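Side-chain contacts in Mn transporter subunit (Synechocystis sp. PCC 6803, PDB 3UJP), which binds manganese and probably serves as the solute-binding subunit that delivers the metal to an ABC-type transporter for uptake: residues Gln46-Asp51 against Gln148-Leu153; Glu30-Leu35 against Glu152-Asn157; Val54-Thr59 against Ile75-Asp80; Val141-Ile146 against Ala166-Gln171; Ala181-Val186 against Tyr290-Ile295. All coordinates share one frame; numbering follows the deposited sequence.

Interaction 1: Gln46-Asp51 against Gln148-Leu153; sequences QNVAGD and QAFVEL. With ZN (zinc ion), chain H.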
# COMPACT_ATOMS: atom_id res chain seq x y z
N GLN A 46 -11.35 -3.78 -2.49
CA GLN A 46 -10.54 -2.84 -1.74
C GLN A 46 -11.45 -2.06 -0.79
O GLN A 46 -11.01 -1.55 0.24
CB GLN A 46 -9.73 -1.91 -2.66
CG GLN A 46 -9.23 -0.61 -1.98
CD GLN A 46 -7.98 -0.78 -1.08
OE1 GLN A 46 -7.89 -1.69 -0.24
NE2 GLN A 46 -7.02 0.14 -1.24
N ASN A 47 -12.74 -2.01 -1.13
CA ASN A 47 -13.68 -1.29 -0.29
C ASN A 47 -14.20 -2.07 0.89
O ASN A 47 -14.67 -1.46 1.83
CB ASN A 47 -14.78 -0.63 -1.11
CG ASN A 47 -14.52 0.86 -1.33
OD1 ASN A 47 -14.55 1.63 -0.37
ND2 ASN A 47 -14.22 1.26 -2.57
N VAL A 48 -14.08 -3.39 0.89
CA VAL A 48 -14.45 -4.21 2.05
C VAL A 48 -13.23 -4.53 2.92
O VAL A 48 -13.35 -4.86 4.11
CB VAL A 48 -15.09 -5.54 1.65
CG1 VAL A 48 -15.25 -6.45 2.85
CG2 VAL A 48 -16.43 -5.32 0.96
N ALA A 49 -12.04 -4.46 2.33
CA ALA A 49 -10.84 -4.91 3.03
C ALA A 49 -10.16 -3.78 3.82
O ALA A 49 -9.70 -3.98 4.93
CB ALA A 49 -9.86 -5.53 2.04
N GLY A 50 -10.13 -2.59 3.26
CA GLY A 50 -9.59 -1.49 3.99
C GLY A 50 -8.11 -1.59 3.88
O GLY A 50 -7.59 -2.05 2.85
N ASP A 51 -7.43 -1.15 4.93
CA ASP A 51 -6.00 -1.28 5.01
C ASP A 51 -5.60 -2.61 5.66
O ASP A 51 -4.40 -2.87 5.85
CB ASP A 51 -5.34 -0.06 5.66
CG ASP A 51 -6.06 0.42 6.92
OD1 ASP A 51 -6.61 -0.40 7.69
OD2 ASP A 51 -6.05 1.64 7.17
N GLN A 148 -17.69 -12.68 3.29
CA GLN A 148 -17.51 -14.06 3.77
C GLN A 148 -16.15 -14.64 3.42
O GLN A 148 -15.58 -15.42 4.18
CB GLN A 148 -18.59 -14.99 3.21
CG GLN A 148 -20.00 -14.69 3.65
CD GLN A 148 -21.01 -15.51 2.86
OE1 GLN A 148 -20.64 -16.47 2.16
NE2 GLN A 148 -22.29 -15.14 2.94
N ALA A 149 -15.64 -14.26 2.26
CA ALA A 149 -14.38 -14.80 1.76
C ALA A 149 -13.24 -14.30 2.61
O ALA A 149 -12.25 -15.01 2.81
CB ALA A 149 -14.17 -14.39 0.32
N PHE A 150 -13.39 -13.07 3.11
CA PHE A 150 -12.37 -12.38 3.91
C PHE A 150 -12.38 -12.78 5.39
O PHE A 150 -11.32 -12.78 6.02
CB PHE A 150 -12.57 -10.87 3.85
CG PHE A 150 -12.12 -10.24 2.58
CD1 PHE A 150 -11.78 -10.99 1.50
CD2 PHE A 150 -12.05 -8.87 2.48
CE1 PHE A 150 -11.38 -10.40 0.34
CE2 PHE A 150 -11.65 -8.27 1.34
CZ PHE A 150 -11.31 -9.04 0.26
N VAL A 151 -13.56 -13.08 5.94
CA VAL A 151 -13.65 -13.52 7.33
C VAL A 151 -12.98 -14.89 7.50
O VAL A 151 -12.28 -15.14 8.50
CB VAL A 151 -15.09 -13.58 7.85
CG1 VAL A 151 -15.81 -12.30 7.53
CG2 VAL A 151 -15.83 -14.77 7.24
N GLU A 152 -13.18 -15.77 6.51
CA GLU A 152 -12.52 -17.07 6.47
C GLU A 152 -11.06 -16.89 6.14
O GLU A 152 -10.20 -17.49 6.77
CB GLU A 152 -13.16 -17.99 5.45
CG GLU A 152 -14.63 -18.20 5.67
CD GLU A 152 -15.26 -18.97 4.53
OE1 GLU A 152 -14.49 -19.44 3.66
OE2 GLU A 152 -16.51 -19.10 4.48
N LEU A 153 -10.75 -16.05 5.16
CA LEU A 153 -9.35 -15.77 4.87
C LEU A 153 -8.59 -15.27 6.11
O LEU A 153 -7.56 -15.85 6.49
CB LEU A 153 -9.14 -14.78 3.70
CG LEU A 153 -7.63 -14.76 3.36
CD1 LEU A 153 -7.20 -16.09 2.71
CD2 LEU A 153 -7.16 -13.57 2.51
ZN ZN H . -7.03 1.49 9.44
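The backbone bond from Leu153 N to Ala149 O, 3.0 Å long, brackets Phe150 in the closing turn of helix 136-153, which presents its ring to Val48 and Ala49. The side chains that meet across the segments are all apolar. Ala49 CB sits against Phe150 CE2 at 3.3 Å, and Val48 CG1 reaches Phe150 CD2 at 4.0 Å; both methyls come in obliquely, while Ala49 N lies in the ring plane at its edge. On Val48 it is the methyl anti to the backbone N (chi1 171°) that does the touching. The ring also meets Tyr161 edge-to-face and packs on Leu53. With the ring cut back to an alanine here, Val48 and Ala49 would probably face a gap and Tyr161 would lose its edge-to-face partner. Past the contact, Gly50 ends helix 39-49 with a positive phi, and both carboxylate oxygens of Asp51 reach a zinc ion (OD2 at 2.5 Å, OD1 at 2.6 Å), which Glu30 of the third subunit also binds. The ends of helices 39-49 and 136-153 meet through the Phe150 ring, which also rests on Leu85 of strand 83-86, in the helical layer over the parallel sheet of an alpha/beta lobe.

Interaction 2: Glu30-Leu35 against Glu152-Asn157; sequences EKKKVL and ELDPDN. With ZN (zinc ion), chain B.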
# COMPACT_ATOMS: atom_id res chain seq x y z
N GLU A 30 2.94 -9.66 8.17
CA GLU A 30 2.39 -8.78 7.14
C GLU A 30 0.92 -9.11 6.88
O GLU A 30 0.38 -10.06 7.44
CB GLU A 30 3.19 -8.90 5.84
CG GLU A 30 4.30 -7.88 5.71
CD GLU A 30 5.21 -7.83 6.92
OE1 GLU A 30 5.76 -6.75 7.22
OE2 GLU A 30 5.37 -8.88 7.59
N LYS A 31 0.28 -8.31 6.03
CA LYS A 31 -1.12 -8.50 5.69
C LYS A 31 -1.31 -9.50 4.55
O LYS A 31 -0.45 -9.65 3.69
CB LYS A 31 -1.76 -7.16 5.34
CG LYS A 31 -1.06 -5.96 5.95
CD LYS A 31 -1.80 -4.67 5.62
CE LYS A 31 -1.17 -3.96 4.44
NZ LYS A 31 -1.87 -2.68 4.12
N LYS A 32 -2.46 -10.17 4.55
CA LYS A 32 -2.78 -11.16 3.49
C LYS A 32 -2.68 -10.56 2.07
O LYS A 32 -2.54 -9.35 1.92
CB LYS A 32 -4.15 -11.84 3.71
CG LYS A 32 -4.26 -12.69 4.98
CD LYS A 32 -3.14 -13.75 5.08
CE LYS A 32 -3.28 -14.60 6.36
NZ LYS A 32 -2.14 -15.56 6.51
N LYS A 33 -2.72 -11.38 1.03
CA LYS A 33 -2.66 -10.82 -0.32
C LYS A 33 -3.82 -11.31 -1.18
O LYS A 33 -3.97 -12.51 -1.41
CB LYS A 33 -1.32 -11.15 -0.97
CG LYS A 33 -0.48 -9.91 -1.30
CD LYS A 33 -0.38 -9.67 -2.83
CE LYS A 33 0.46 -10.76 -3.54
NZ LYS A 33 0.56 -10.55 -5.02
N VAL A 34 -4.65 -10.39 -1.67
CA VAL A 34 -5.85 -10.77 -2.41
C VAL A 34 -5.79 -10.30 -3.86
O VAL A 34 -5.47 -9.14 -4.13
CB VAL A 34 -7.12 -10.22 -1.73
CG1 VAL A 34 -8.33 -10.56 -2.55
CG2 VAL A 34 -7.25 -10.79 -0.36
N LEU A 35 -6.11 -11.20 -4.78
CA LEU A 35 -5.97 -10.89 -6.21
C LEU A 35 -7.33 -10.91 -6.93
O LEU A 35 -8.14 -11.82 -6.71
CB LEU A 35 -5.01 -11.87 -6.88
CG LEU A 35 -4.14 -11.20 -7.92
CD1 LEU A 35 -3.05 -10.36 -7.23
CD2 LEU A 35 -3.53 -12.21 -8.90
N GLU A 152 -13.18 -15.77 6.51
CA GLU A 152 -12.52 -17.07 6.47
C GLU A 152 -11.06 -16.89 6.14
O GLU A 152 -10.20 -17.49 6.77
CB GLU A 152 -13.16 -17.99 5.45
CG GLU A 152 -14.63 -18.20 5.67
CD GLU A 152 -15.26 -18.97 4.53
OE1 GLU A 152 -14.49 -19.44 3.66
OE2 GLU A 152 -16.51 -19.10 4.48
N LEU A 153 -10.75 -16.05 5.16
CA LEU A 153 -9.35 -15.77 4.87
C LEU A 153 -8.59 -15.27 6.11
O LEU A 153 -7.56 -15.85 6.49
CB LEU A 153 -9.14 -14.78 3.70
CG LEU A 153 -7.63 -14.76 3.36
CD1 LEU A 153 -7.20 -16.09 2.71
CD2 LEU A 153 -7.16 -13.57 2.51
N ASP A 154 -9.12 -14.20 6.72
CA ASP A 154 -8.48 -13.51 7.85
C ASP A 154 -9.48 -13.26 8.96
O ASP A 154 -9.92 -12.14 9.17
CB ASP A 154 -7.93 -12.15 7.41
CG ASP A 154 -6.90 -11.57 8.40
OD1 ASP A 154 -6.80 -12.07 9.55
OD2 ASP A 154 -6.19 -10.61 8.00
N PRO A 155 -9.82 -14.31 9.71
CA PRO A 155 -10.84 -14.21 10.75
C PRO A 155 -10.41 -13.26 11.88
O PRO A 155 -11.29 -12.76 12.60
CB PRO A 155 -10.96 -15.65 11.26
CG PRO A 155 -9.61 -16.24 11.01
CD PRO A 155 -9.15 -15.63 9.72
N ASP A 156 -9.11 -13.02 12.02
CA ASP A 156 -8.61 -12.09 13.04
C ASP A 156 -9.30 -10.72 12.91
O ASP A 156 -9.75 -10.12 13.88
CB ASP A 156 -7.08 -11.95 12.96
CG ASP A 156 -6.33 -13.24 13.32
OD1 ASP A 156 -6.96 -14.19 13.85
OD2 ASP A 156 -5.10 -13.28 13.10
N ASN A 157 -9.39 -10.23 11.67
CA ASN A 157 -9.89 -8.90 11.40
C ASN A 157 -11.35 -8.83 10.98
O ASN A 157 -11.81 -7.78 10.55
CB ASN A 157 -9.01 -8.24 10.35
CG ASN A 157 -7.59 -8.06 10.83
OD1 ASN A 157 -7.36 -7.66 11.98
ND2 ASN A 157 -6.63 -8.36 9.98
ZN ZN B . 7.14 -4.89 8.12
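Strand 33-36 of the four-stranded parallel sheet, together with the loop leading into it, meets the C-terminal end of helix 136-153 through Lys32, Val34, Leu153 and Asp154. Leu153 CD2 is at the centre: Lys32 CB lies 3.7 Å from it and Val34 CG2 4.0 Å. The leucine reaches across because CG is anti to its backbone N (chi1 -171°), and the Val34 and Leu153 side chains run antiparallel alongside one another. In this alpha/beta lobe the helix end is thus tied to the sheet by apolar carbons, with Leu83 of the next strand also under Leu153. Lys32 CG passes 4.1 Å from Asp154 OD2; beyond it the chain bends at chi2 (-53°) and NZ ends 6.6 Å from that oxygen, at most a weak, long-range attraction. Asp154, the first residue to leave the helix, folds back on its own turn: Asn157 ND2 gives Asp154 OD2 a weak, bent bond of 3.0 Å, and Asn157 N reaches Asp154 O. At the other end, Glu30 OE1 binds a zinc ion together with Asp51 of the third subunit.

Interaction 3: Val54-Thr59 against Ile75-Asp80; sequences VVESIT and IVKAQD
Strand 54-57, an outermost strand of the parallel sheet, and helix 72-80 come closest at Ile58 and Lys77, whose CA atoms are 8.5 Å apart, so the gap is bridged by side chains. Lys77 supplies most of the bridge. Its chain leaves the helix with CG anti to the carbonyl carbon, bends at chi3 (-71°), and crosses the extended Glu56 side chain at about a right angle. What meets there is carbon on oxygen: Lys77 CD lies 3.5 Å from Glu56 OE2, whereas Lys77 NZ is 4.4 Å from that oxygen, beyond salt-bridge range. The firmer partner of Glu56 OE2 is Arg60, and Lys77 NZ hovers 3.7 Å from Ser57 O. Strand 54-57, helix 72-80 and strand 83-86 make a beta-alpha-beta crossover that spans the intervening strand 33-36; helix 39-49 covers the other face, where Val55 and Ser57 point. Cutting Lys77 back to an alanine takes away the chain beside Glu56 OE2, and the carboxylate would probably lose both that cover and a nearby positive charge. Ile58 lies beside the helix without close contact and also packs on Leu35 and Phe98. Ser57 OG donates to Thr59 O over 3.0 Å, 19° off the carbonyl plane, pinning the turn after the strand. Asp80 bonds outward, to Lys173 of the fourth subunit.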
# COMPACT_ATOMS: atom_id res chain seq x y z
N VAL A 54 -4.32 -6.46 1.19
CA VAL A 54 -3.74 -5.67 0.11
C VAL A 54 -4.24 -6.20 -1.22
O VAL A 54 -3.83 -7.27 -1.68
CB VAL A 54 -2.18 -5.59 0.17
CG1 VAL A 54 -1.59 -6.69 1.01
CG2 VAL A 54 -1.58 -5.56 -1.24
N VAL A 55 -5.15 -5.44 -1.81
CA VAL A 55 -5.88 -5.89 -2.97
C VAL A 55 -5.19 -5.46 -4.21
O VAL A 55 -4.70 -4.33 -4.29
CB VAL A 55 -7.24 -5.27 -2.98
CG1 VAL A 55 -7.96 -5.73 -4.22
CG2 VAL A 55 -7.97 -5.66 -1.72
N GLU A 56 -5.15 -6.34 -5.19
CA GLU A 56 -4.49 -6.02 -6.43
C GLU A 56 -5.24 -6.65 -7.58
O GLU A 56 -5.98 -7.61 -7.39
CB GLU A 56 -3.07 -6.54 -6.37
CG GLU A 56 -2.16 -6.12 -7.48
CD GLU A 56 -0.78 -6.73 -7.32
OE1 GLU A 56 -0.59 -7.48 -6.32
OE2 GLU A 56 0.11 -6.48 -8.18
N SER A 57 -5.07 -6.09 -8.77
CA SER A 57 -5.77 -6.57 -9.94
C SER A 57 -4.81 -7.28 -10.90
O SER A 57 -3.61 -6.98 -10.93
CB SER A 57 -6.37 -5.37 -10.66
OG SER A 57 -7.30 -5.74 -11.67
N ILE A 58 -5.34 -8.22 -11.70
CA ILE A 58 -4.56 -8.84 -12.78
C ILE A 58 -4.43 -7.84 -13.93
O ILE A 58 -3.33 -7.38 -14.29
CB ILE A 58 -5.21 -10.14 -13.33
CG1 ILE A 58 -5.43 -11.20 -12.25
CG2 ILE A 58 -4.37 -10.73 -14.47
CD1 ILE A 58 -4.21 -11.83 -11.81
N THR A 59 -5.59 -7.52 -14.52
CA THR A 59 -5.68 -6.64 -15.67
C THR A 59 -5.52 -5.20 -15.20
O THR A 59 -6.16 -4.80 -14.23
CB THR A 59 -7.04 -6.75 -16.29
OG1 THR A 59 -8.00 -6.31 -15.33
CG2 THR A 59 -7.36 -8.18 -16.65
N ILE A 75 1.01 -14.76 -13.74
CA ILE A 75 0.99 -16.10 -13.15
C ILE A 75 1.85 -16.17 -11.91
O ILE A 75 1.51 -16.87 -10.95
CB ILE A 75 1.45 -17.21 -14.12
CG1 ILE A 75 0.73 -17.09 -15.46
CG2 ILE A 75 1.15 -18.56 -13.52
CD1 ILE A 75 -0.25 -18.22 -15.72
N VAL A 76 2.96 -15.44 -11.93
CA VAL A 76 3.82 -15.37 -10.74
C VAL A 76 3.00 -14.84 -9.56
O VAL A 76 2.96 -15.48 -8.51
CB VAL A 76 5.14 -14.55 -10.98
CG1 VAL A 76 4.92 -13.04 -10.83
CG2 VAL A 76 6.22 -15.00 -10.02
N LYS A 77 2.34 -13.70 -9.76
CA LYS A 77 1.52 -13.09 -8.71
C LYS A 77 0.58 -14.11 -8.15
O LYS A 77 0.71 -14.51 -7.01
CB LYS A 77 0.73 -11.88 -9.22
CG LYS A 77 1.58 -10.61 -9.36
CD LYS A 77 0.77 -9.43 -9.93
CE LYS A 77 0.45 -9.62 -11.42
NZ LYS A 77 -0.44 -8.56 -12.02
N ALA A 78 -0.35 -14.57 -8.97
CA ALA A 78 -1.31 -15.60 -8.56
C ALA A 78 -0.82 -16.67 -7.56
O ALA A 78 -1.50 -16.93 -6.56
CB ALA A 78 -1.91 -16.27 -9.80
N GLN A 79 0.32 -17.31 -7.83
CA GLN A 79 0.80 -18.38 -6.95
C GLN A 79 1.25 -17.86 -5.57
O GLN A 79 1.34 -18.64 -4.61
CB GLN A 79 1.90 -19.18 -7.63
CG GLN A 79 2.69 -18.40 -8.66
CD GLN A 79 3.44 -19.30 -9.63
OE1 GLN A 79 4.50 -18.94 -10.14
NE2 GLN A 79 2.88 -20.48 -9.88
N ASP A 80 1.50 -16.55 -5.51
CA ASP A 80 1.96 -15.84 -4.31
C ASP A 80 0.88 -15.10 -3.53
O ASP A 80 1.11 -14.62 -2.42
CB ASP A 80 3.02 -14.82 -4.70
CG ASP A 80 4.39 -15.41 -4.71
OD1 ASP A 80 4.59 -16.44 -5.39
OD2 ASP A 80 5.27 -14.85 -4.01

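Interaction 4: Val141-Ile146 against Ala166-Gln171; sequences VYVENI and AVYSEQ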
# COMPACT_ATOMS: atom_id res chain seq x y z
N VAL A 141 -24.86 -8.48 -3.40
CA VAL A 141 -24.46 -9.86 -3.23
C VAL A 141 -22.96 -10.04 -3.57
O VAL A 141 -22.27 -10.89 -3.00
CB VAL A 141 -25.34 -10.79 -4.03
CG1 VAL A 141 -26.78 -10.54 -3.68
CG2 VAL A 141 -25.17 -10.52 -5.47
N TYR A 142 -22.46 -9.23 -4.49
CA TYR A 142 -21.02 -9.22 -4.75
C TYR A 142 -20.31 -8.94 -3.44
O TYR A 142 -19.45 -9.70 -3.01
CB TYR A 142 -20.70 -8.12 -5.75
CG TYR A 142 -20.79 -8.55 -7.19
CD1 TYR A 142 -19.69 -9.10 -7.83
CD2 TYR A 142 -21.97 -8.39 -7.91
CE1 TYR A 142 -19.75 -9.49 -9.15
CE2 TYR A 142 -22.04 -8.78 -9.26
CZ TYR A 142 -20.92 -9.32 -9.87
OH TYR A 142 -20.94 -9.73 -11.20
N VAL A 143 -20.70 -7.84 -2.80
CA VAL A 143 -20.00 -7.32 -1.62
C VAL A 143 -20.14 -8.25 -0.43
O VAL A 143 -19.28 -8.29 0.44
CB VAL A 143 -20.49 -5.91 -1.18
CG1 VAL A 143 -20.56 -4.96 -2.37
CG2 VAL A 143 -21.85 -6.01 -0.50
N GLU A 144 -21.22 -9.00 -0.38
CA GLU A 144 -21.38 -9.87 0.75
C GLU A 144 -20.44 -11.04 0.62
O GLU A 144 -19.79 -11.42 1.60
CB GLU A 144 -22.79 -10.40 0.84
CG GLU A 144 -22.88 -11.58 1.77
CD GLU A 144 -22.84 -11.16 3.22
OE1 GLU A 144 -22.66 -9.94 3.48
OE2 GLU A 144 -23.00 -12.04 4.09
N ASN A 145 -20.36 -11.60 -0.58
CA ASN A 145 -19.49 -12.77 -0.82
C ASN A 145 -18.01 -12.46 -0.64
O ASN A 145 -17.22 -13.33 -0.31
CB ASN A 145 -19.74 -13.40 -2.19
CG ASN A 145 -21.16 -13.90 -2.37
OD1 ASN A 145 -21.78 -14.40 -1.42
ND2 ASN A 145 -21.68 -13.77 -3.58
N ILE A 146 -17.66 -11.20 -0.90
CA ILE A 146 -16.34 -10.69 -0.62
C ILE A 146 -16.13 -10.67 0.88
O ILE A 146 -15.01 -10.86 1.36
CB ILE A 146 -16.20 -9.25 -1.08
CG1 ILE A 146 -16.34 -9.15 -2.61
CG2 ILE A 146 -14.90 -8.70 -0.62
CD1 ILE A 146 -16.52 -7.73 -3.13
N ALA A 166 -20.71 -3.37 5.75
CA ALA A 166 -21.85 -2.59 6.23
C ALA A 166 -21.91 -1.22 5.55
O ALA A 166 -22.89 -0.88 4.87
CB ALA A 166 -21.75 -2.42 7.74
N VAL A 167 -20.86 -0.44 5.75
CA VAL A 167 -20.73 0.89 5.17
C VAL A 167 -20.77 0.86 3.63
O VAL A 167 -21.37 1.72 3.01
CB VAL A 167 -19.43 1.58 5.65
CG1 VAL A 167 -19.09 2.80 4.80
CG2 VAL A 167 -19.55 1.93 7.10
N TYR A 168 -20.14 -0.11 2.99
CA TYR A 168 -20.19 -0.16 1.53
C TYR A 168 -21.60 -0.58 1.10
O TYR A 168 -22.16 0.00 0.18
CB TYR A 168 -19.09 -1.09 0.96
CG TYR A 168 -18.72 -0.79 -0.47
CD1 TYR A 168 -18.40 0.50 -0.86
CD2 TYR A 168 -18.67 -1.79 -1.45
CE1 TYR A 168 -18.04 0.79 -2.19
CE2 TYR A 168 -18.33 -1.51 -2.78
CZ TYR A 168 -18.01 -0.21 -3.15
OH TYR A 168 -17.67 0.11 -4.46
N SER A 169 -22.17 -1.58 1.76
CA SER A 169 -23.52 -2.03 1.43
C SER A 169 -24.48 -0.84 1.48
O SER A 169 -25.34 -0.66 0.62
CB SER A 169 -24.02 -3.10 2.41
OG SER A 169 -23.35 -4.34 2.23
N GLU A 170 -24.30 -0.03 2.51
CA GLU A 170 -25.15 1.12 2.73
C GLU A 170 -25.01 2.19 1.67
O GLU A 170 -25.98 2.84 1.32
CB GLU A 170 -24.84 1.73 4.09
CG GLU A 170 -25.06 3.22 4.08
CD GLU A 170 -24.49 3.90 5.30
OE1 GLU A 170 -23.26 4.15 5.33
OE2 GLU A 170 -25.29 4.19 6.22
N GLN A 171 -23.80 2.40 1.18
CA GLN A 171 -23.57 3.43 0.16
C GLN A 171 -24.00 2.93 -1.21
O GLN A 171 -24.22 3.72 -2.11
CB GLN A 171 -22.10 3.83 0.10
CG GLN A 171 -21.56 4.42 1.36
CD GLN A 171 -20.07 4.34 1.40
OE1 GLN A 171 -19.46 3.82 0.47
NE2 GLN A 171 -19.46 4.83 2.48
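Val143 carries the close part of this contact, putting one methyl on each of two successive residues of helix 158-183. Its CG1 lies 3.8 Å from Tyr168 CD2 and 4.1 Å from Tyr168 CE2, meeting the ring obliquely along one side. Its CG2, lodged between the backbone N and the carbonyl carbon (chi1 -48° for CG1), turns to Ser169 OG at 3.5 Å. The hydroxyl is satisfied elsewhere, by Ala165 O one turn back in its own helix. Tyr168 projects with CG anti to its backbone N (chi1 -157°), which carries the ring between helices, where it also packs on Asp43 and Asn47 of helix 39-49 and on Phe284 and Leu285 of helix 284-296. Away from this buried spot the fit is looser: Glu144, partly exposed, makes no close contact with segment 166-171, and Ile146 starts toward helix 158-183 but stops short of it, and packs on Val45. On the far side of helix 158-183, Glu170 OE1 bonds to Met89 N of the second subunit. The arrangement is consistent with the family's fold, in which one long helix, here probably 158-183, links the two lobes.

Interaction 5: Ala181-Val186 against Tyr290-Ile295; sequences ADLEQV and YDARVI. With ZN (zinc ion), chain N.
Leu183 CD2 sits 3.9 Å from Ile295 CG2 and 4.5 Å from Ala292 CB, the apolar heart of the join between the end of helix 158-183 and helix 284-296. The leucine and isoleucine side chains pass obliquely, and the Ile295 methyl involved is the one anti to the backbone N. Beside this pair, Asp182 OD1 approaches the Arg293 chain at CG, 4.2 Å away. The charged ends stay apart, with Asp182 OD2 6.3 Å from Arg293 NE and the carboxylate and guanidinium planes 51° out of line. Further out, Arg293 is drawn off by a salt bridge to Glu289 one turn earlier, and Leu269 of strand 264-269 backs Ile295. Glu184 faces elsewhere and binds a zinc ion with both carboxylate oxygens, OE1 at 2.4 Å and OE2 at 2.7 Å. Between these two segments the join is mainly hydrocarbon, with a hydrogen bond between Asp182 O and Thr296 OG1 beside it, and the Asp182-Arg293 attraction is likely to add only a weak, long-range pull.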
# COMPACT_ATOMS: atom_id res chain seq x y z
N ALA A 181 -33.67 7.12 -9.64
CA ALA A 181 -34.22 8.47 -9.63
C ALA A 181 -33.71 9.32 -10.81
O ALA A 181 -34.27 10.38 -11.11
CB ALA A 181 -33.90 9.15 -8.30
N ASP A 182 -32.66 8.83 -11.47
CA ASP A 182 -32.01 9.54 -12.57
C ASP A 182 -32.51 9.10 -13.95
O ASP A 182 -32.54 9.88 -14.89
CB ASP A 182 -30.50 9.32 -12.50
CG ASP A 182 -29.71 10.61 -12.34
OD1 ASP A 182 -29.70 11.44 -13.29
OD2 ASP A 182 -29.08 10.78 -11.28
N LEU A 183 -32.89 7.84 -14.06
CA LEU A 183 -33.31 7.26 -15.32
C LEU A 183 -34.83 7.34 -15.46
O LEU A 183 -35.37 7.16 -16.56
CB LEU A 183 -32.85 5.79 -15.39
CG LEU A 183 -31.35 5.49 -15.36
CD1 LEU A 183 -31.09 4.08 -14.87
CD2 LEU A 183 -30.73 5.72 -16.72
N GLU A 184 -35.51 7.59 -14.33
CA GLU A 184 -36.96 7.74 -14.32
C GLU A 184 -37.37 9.02 -15.05
O GLU A 184 -38.49 9.13 -15.55
CB GLU A 184 -37.54 7.65 -12.89
CG GLU A 184 -37.66 8.97 -12.12
CD GLU A 184 -37.93 8.76 -10.61
OE1 GLU A 184 -37.22 7.96 -9.97
OE2 GLU A 184 -38.84 9.40 -10.05
N GLN A 185 -36.45 9.97 -15.12
CA GLN A 185 -36.66 11.21 -15.87
C GLN A 185 -37.07 10.97 -17.32
O GLN A 185 -38.22 11.18 -17.69
CB GLN A 185 -35.44 12.11 -15.80
CG GLN A 185 -35.13 12.60 -14.36
CD GLN A 185 -33.91 13.53 -14.27
OE1 GLN A 185 -33.64 14.32 -15.18
NE2 GLN A 185 -33.18 13.43 -13.15
N VAL A 186 -36.13 10.54 -18.15
CA VAL A 186 -36.44 10.10 -19.51
C VAL A 186 -37.71 9.20 -19.54
O VAL A 186 -37.81 8.24 -18.77
CB VAL A 186 -35.19 9.42 -20.17
CG1 VAL A 186 -34.24 8.90 -19.09
CG2 VAL A 186 -35.59 8.32 -21.15
N TYR A 290 -21.65 7.94 -12.66
CA TYR A 290 -21.31 8.43 -14.00
C TYR A 290 -22.19 7.82 -15.08
O TYR A 290 -22.83 8.54 -15.84
CB TYR A 290 -19.83 8.12 -14.34
CG TYR A 290 -19.35 8.75 -15.64
CD1 TYR A 290 -19.05 10.10 -15.71
CD2 TYR A 290 -19.18 7.99 -16.79
CE1 TYR A 290 -18.60 10.69 -16.88
CE2 TYR A 290 -18.72 8.56 -17.96
CZ TYR A 290 -18.44 9.91 -18.01
OH TYR A 290 -18.00 10.49 -19.18
N ASP A 291 -22.21 6.49 -15.14
CA ASP A 291 -22.86 5.75 -16.20
C ASP A 291 -24.30 6.18 -16.44
O ASP A 291 -24.75 6.28 -17.59
CB ASP A 291 -22.85 4.27 -15.86
CG ASP A 291 -21.79 3.50 -16.60
OD1 ASP A 291 -21.82 2.26 -16.49
OD2 ASP A 291 -20.94 4.12 -17.27
N ALA A 292 -25.02 6.41 -15.36
CA ALA A 292 -26.43 6.76 -15.44
C ALA A 292 -26.58 8.24 -15.75
O ALA A 292 -27.40 8.63 -16.58
CB ALA A 292 -27.14 6.39 -14.13
N ARG A 293 -25.80 9.08 -15.09
CA ARG A 293 -25.88 10.49 -15.41
C ARG A 293 -25.72 10.70 -16.92
O ARG A 293 -26.61 11.25 -17.54
CB ARG A 293 -24.91 11.32 -14.57
CG ARG A 293 -25.58 12.06 -13.40
CD ARG A 293 -24.62 12.32 -12.23
NE ARG A 293 -23.30 12.72 -12.70
CZ ARG A 293 -22.15 12.40 -12.10
NH1 ARG A 293 -21.01 12.81 -12.63
NH2 ARG A 293 -22.14 11.67 -10.99
N VAL A 294 -24.64 10.22 -17.53
CA VAL A 294 -24.39 10.56 -18.94
C VAL A 294 -25.36 9.87 -19.91
O VAL A 294 -25.47 10.26 -21.08
CB VAL A 294 -22.92 10.35 -19.39
CG1 VAL A 294 -21.98 10.86 -18.32
CG2 VAL A 294 -22.65 8.91 -19.70
N ILE A 295 -26.06 8.86 -19.41
CA ILE A 295 -27.13 8.20 -20.16
C ILE A 295 -28.37 9.08 -20.12
O ILE A 295 -28.91 9.46 -21.17
CB ILE A 295 -27.49 6.84 -19.56
CG1 ILE A 295 -26.47 5.78 -19.99
CG2 ILE A 295 -28.85 6.41 -20.02
CD1 ILE A 295 -26.77 4.40 -19.44
ZN ZN N . -38.81 7.39 -8.28

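Interactions 1 to 4 gather in the N-terminal lobe. Interactions 1 and 2 have centres about 7 Å apart, share Glu152 and Leu153, and touch where Lys31 NZ reaches Asp51 O. Interaction 4, about 10 Å from interaction 1 between centres, lies further back along helix 136-153; Asn47 packs on Tyr168 between them. Interactions 2 and 3 belong to neighbouring strands of one sheet, joined by backbone bonds between Val34 and both Val54 and Glu56. Interaction 5 lies far off, about 38 Å from interaction 2 between centres, yet shares helix 158-183 with interaction 4. The manganese ligands His66, His131, Glu197 and Asp272 lie outside all ten segments, so none of these contacts supplies a manganese ligand.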